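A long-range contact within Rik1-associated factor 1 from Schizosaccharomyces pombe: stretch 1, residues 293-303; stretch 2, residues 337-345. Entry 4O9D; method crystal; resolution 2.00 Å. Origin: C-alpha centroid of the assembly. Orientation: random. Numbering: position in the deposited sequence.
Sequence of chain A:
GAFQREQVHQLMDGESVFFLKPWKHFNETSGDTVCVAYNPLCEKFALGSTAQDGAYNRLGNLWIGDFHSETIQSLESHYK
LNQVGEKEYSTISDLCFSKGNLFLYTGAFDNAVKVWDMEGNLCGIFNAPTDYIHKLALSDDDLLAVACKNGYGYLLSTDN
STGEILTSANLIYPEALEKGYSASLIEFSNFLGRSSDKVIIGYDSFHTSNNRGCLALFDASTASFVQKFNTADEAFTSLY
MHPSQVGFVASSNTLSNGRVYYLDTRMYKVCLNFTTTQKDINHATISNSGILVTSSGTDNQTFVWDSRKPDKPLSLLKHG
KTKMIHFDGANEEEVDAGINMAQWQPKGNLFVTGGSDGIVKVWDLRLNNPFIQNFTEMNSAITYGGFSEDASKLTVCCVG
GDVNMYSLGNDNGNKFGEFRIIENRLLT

Stretch 1 (293-303) VTSSGTDNQTF
Stretch 2 (337-345) AGINMAQWQ

Stretch 1 is a hairpin: strand 293-297, a type I turn from Gly297 to Asn300, and a returning strand from 301. Ser295 N donates to Phe303 O and Phe303 N to Ser295 O, both hydrogen bonds of 2.9 Å, and Gly297 N hydrogen-bonds to Gln301 O at 3.1 Å. Asn300 closes the turn with phi/psi 64/34, its N 3.1 Å from Gly297 O. Stretch 2 has a loop at 338-340, then strand 341-344, which runs opposite to 293-297. The backbones are nearest at Thr298 and Gly338, CA to CA 3.8 Å. One hydrogen bond joins them: Ile339 N to Gly297 O, 2.8 Å and almost straight (179°), so this carbonyl serves both the turn and the neighbouring loop. Beside it, Thr298 CA makes a CA-H...O contact with Ala337 O (3.5 Å).

The contact buries 413 Å², both sides summed. Gly338 (phi/psi 64/-132) suits its place doubly: positive phi favours glycine, and a CB would lie 2.4 Å from Gly297 O. Ile339, chi1 and chi2 both m, has the largest area covered by the other stretch, 95 Å², its CG2 3.4 Å from Ser296 CB and its CD1 3.6 Å from Asn300 C. Ser296 (m) points toward stretch 2; its OG hydrogen-bonds with Thr302 OG1 (2.7 Å), giving each of two buried hydroxyls a polar partner, and lies 3.6 Å from Ala342 CB. Farther along, Thr294 (p) sets CG2 against the Trp344 ring edge, 4.0 Å from CZ2.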

# COMPACT_ATOMS: atom_id res chain seq x y z
N VAL A 293 18.37 2.84 1.55
CA VAL A 293 17.19 2.79 2.37
C VAL A 293 16.63 4.20 2.48
O VAL A 293 17.39 5.17 2.56
CB VAL A 293 17.56 2.24 3.75
CG1 VAL A 293 16.39 2.36 4.70
CG2 VAL A 293 18.09 0.80 3.59
N THR A 294 15.30 4.32 2.45
CA THR A 294 14.66 5.64 2.46
C THR A 294 13.58 5.72 3.52
O THR A 294 13.02 4.71 3.91
CB THR A 294 14.00 5.95 1.09
OG1 THR A 294 12.79 5.18 0.93
CG2 THR A 294 14.96 5.65 -0.04
N SER A 295 13.27 6.93 3.95
CA SER A 295 12.21 7.18 4.92
C SER A 295 11.49 8.48 4.54
O SER A 295 12.08 9.57 4.62
CB SER A 295 12.82 7.34 6.32
OG SER A 295 11.84 7.75 7.25
N SER A 296 10.23 8.37 4.10
CA SER A 296 9.49 9.55 3.66
C SER A 296 8.44 9.89 4.69
O SER A 296 7.67 9.03 5.15
CB SER A 296 8.81 9.34 2.30
OG SER A 296 9.68 8.81 1.31
N GLY A 297 8.37 11.16 5.07
CA GLY A 297 7.51 11.50 6.19
C GLY A 297 6.48 12.55 5.96
O GLY A 297 6.35 13.10 4.85
N THR A 298 5.74 12.84 7.03
CA THR A 298 4.76 13.91 7.05
C THR A 298 5.44 15.26 7.04
O THR A 298 4.76 16.28 6.88
CB THR A 298 3.84 13.84 8.30
OG1 THR A 298 4.62 14.10 9.49
CG2 THR A 298 3.16 12.45 8.41
N ASP A 299 6.77 15.29 7.21
CA ASP A 299 7.55 16.53 7.00
C ASP A 299 7.75 16.90 5.54
O ASP A 299 8.43 17.89 5.21
CB ASP A 299 8.91 16.49 7.70
CG ASP A 299 9.80 15.34 7.25
OD1 ASP A 299 9.36 14.48 6.45
OD2 ASP A 299 10.95 15.28 7.74
N ASN A 300 7.16 16.11 4.65
CA ASN A 300 7.28 16.37 3.23
C ASN A 300 8.72 16.26 2.73
O ASN A 300 9.13 16.99 1.84
CB ASN A 300 6.73 17.77 2.92
CG ASN A 300 5.83 17.80 1.68
OD1 ASN A 300 5.25 16.78 1.28
ND2 ASN A 300 5.72 18.97 1.06
N GLN A 301 9.51 15.35 3.31
CA GLN A 301 10.84 15.10 2.74
C GLN A 301 11.21 13.65 2.99
O GLN A 301 10.58 13.00 3.82
CB GLN A 301 11.89 16.05 3.35
CG GLN A 301 12.05 15.91 4.85
CD GLN A 301 12.79 17.11 5.45
OE1 GLN A 301 13.04 18.11 4.75
NE2 GLN A 301 13.11 17.03 6.74
N THR A 302 12.21 13.15 2.26
CA THR A 302 12.63 11.75 2.35
C THR A 302 14.10 11.70 2.73
O THR A 302 14.95 12.27 2.01
CB THR A 302 12.49 11.05 0.98
OG1 THR A 302 11.11 11.01 0.58
CG2 THR A 302 13.07 9.64 1.02
N PHE A 303 14.41 11.06 3.85
CA PHE A 303 15.80 10.79 4.21
C PHE A 303 16.28 9.54 3.46
O PHE A 303 15.52 8.60 3.31
CB PHE A 303 15.97 10.62 5.73
CG PHE A 303 15.94 11.93 6.49
CD1 PHE A 303 14.75 12.54 6.79
CD2 PHE A 303 17.13 12.54 6.89
CE1 PHE A 303 14.72 13.72 7.49
CE2 PHE A 303 17.10 13.74 7.57
CZ PHE A 303 15.88 14.33 7.88
N ALA A 337 -0.14 15.95 5.34
CA ALA A 337 0.46 14.66 5.66
C ALA A 337 1.71 14.35 4.82
O ALA A 337 2.16 13.21 4.78
CB ALA A 337 -0.58 13.55 5.52
N GLY A 338 2.30 15.35 4.18
CA GLY A 338 3.63 15.18 3.61
C GLY A 338 3.74 14.16 2.48
O GLY A 338 2.96 14.17 1.54
N ILE A 339 4.73 13.27 2.56
CA ILE A 339 4.97 12.37 1.43
C ILE A 339 4.03 11.14 1.43
O ILE A 339 4.13 10.29 2.33
CB ILE A 339 6.44 11.86 1.44
CG1 ILE A 339 7.46 13.01 1.50
CG2 ILE A 339 6.68 10.96 0.23
CD1 ILE A 339 7.46 13.94 0.32
N ASN A 340 3.16 11.03 0.42
CA ASN A 340 2.23 9.89 0.31
C ASN A 340 2.51 8.94 -0.85
O ASN A 340 1.77 7.97 -1.09
CB ASN A 340 0.80 10.38 0.17
CG ASN A 340 0.17 10.73 1.50
OD1 ASN A 340 0.49 10.12 2.53
ND2 ASN A 340 -0.73 11.72 1.49
N MET A 341 3.54 9.24 -1.62
CA MET A 341 3.97 8.38 -2.70
C MET A 341 5.49 8.23 -2.66
O MET A 341 6.20 9.23 -2.62
CB MET A 341 3.58 9.00 -4.05
CG MET A 341 4.33 8.37 -5.22
SD MET A 341 3.97 9.17 -6.79
CE MET A 341 4.70 7.97 -7.88
N ALA A 342 5.98 7.00 -2.66
CA ALA A 342 7.42 6.77 -2.65
C ALA A 342 7.73 5.40 -3.24
O ALA A 342 7.48 4.39 -2.60
CB ALA A 342 7.97 6.88 -1.22
N GLN A 343 8.26 5.38 -4.47
CA GLN A 343 8.49 4.12 -5.17
C GLN A 343 9.69 4.21 -6.09
O GLN A 343 9.92 5.25 -6.73
CB GLN A 343 7.27 3.73 -6.04
CG GLN A 343 6.05 3.25 -5.25
CD GLN A 343 5.03 2.51 -6.12
OE1 GLN A 343 5.14 2.49 -7.35
NE2 GLN A 343 4.04 1.91 -5.47
N TRP A 344 10.40 3.10 -6.19
CA TRP A 344 11.41 2.94 -7.22
C TRP A 344 10.78 2.48 -8.52
O TRP A 344 9.91 1.60 -8.56
CB TRP A 344 12.48 1.95 -6.75
CG TRP A 344 13.19 2.49 -5.52
CD1 TRP A 344 12.76 2.39 -4.22
CD2 TRP A 344 14.41 3.23 -5.48
NE1 TRP A 344 13.67 3.00 -3.37
CE2 TRP A 344 14.68 3.53 -4.13
CE3 TRP A 344 15.31 3.67 -6.47
CZ2 TRP A 344 15.80 4.24 -3.74
CZ3 TRP A 344 16.44 4.36 -6.07
CH2 TRP A 344 16.67 4.66 -4.73
N GLN A 345 11.19 3.16 -9.59
CA GLN A 345 10.83 2.79 -10.94
C GLN A 345 11.02 1.29 -11.14
O GLN A 345 12.14 0.79 -11.04
CB GLN A 345 11.74 3.55 -11.91
CG GLN A 345 11.91 2.89 -13.27
CD GLN A 345 11.04 3.53 -14.32
OE1 GLN A 345 11.30 4.65 -14.76
NE2 GLN A 345 9.97 2.84 -14.72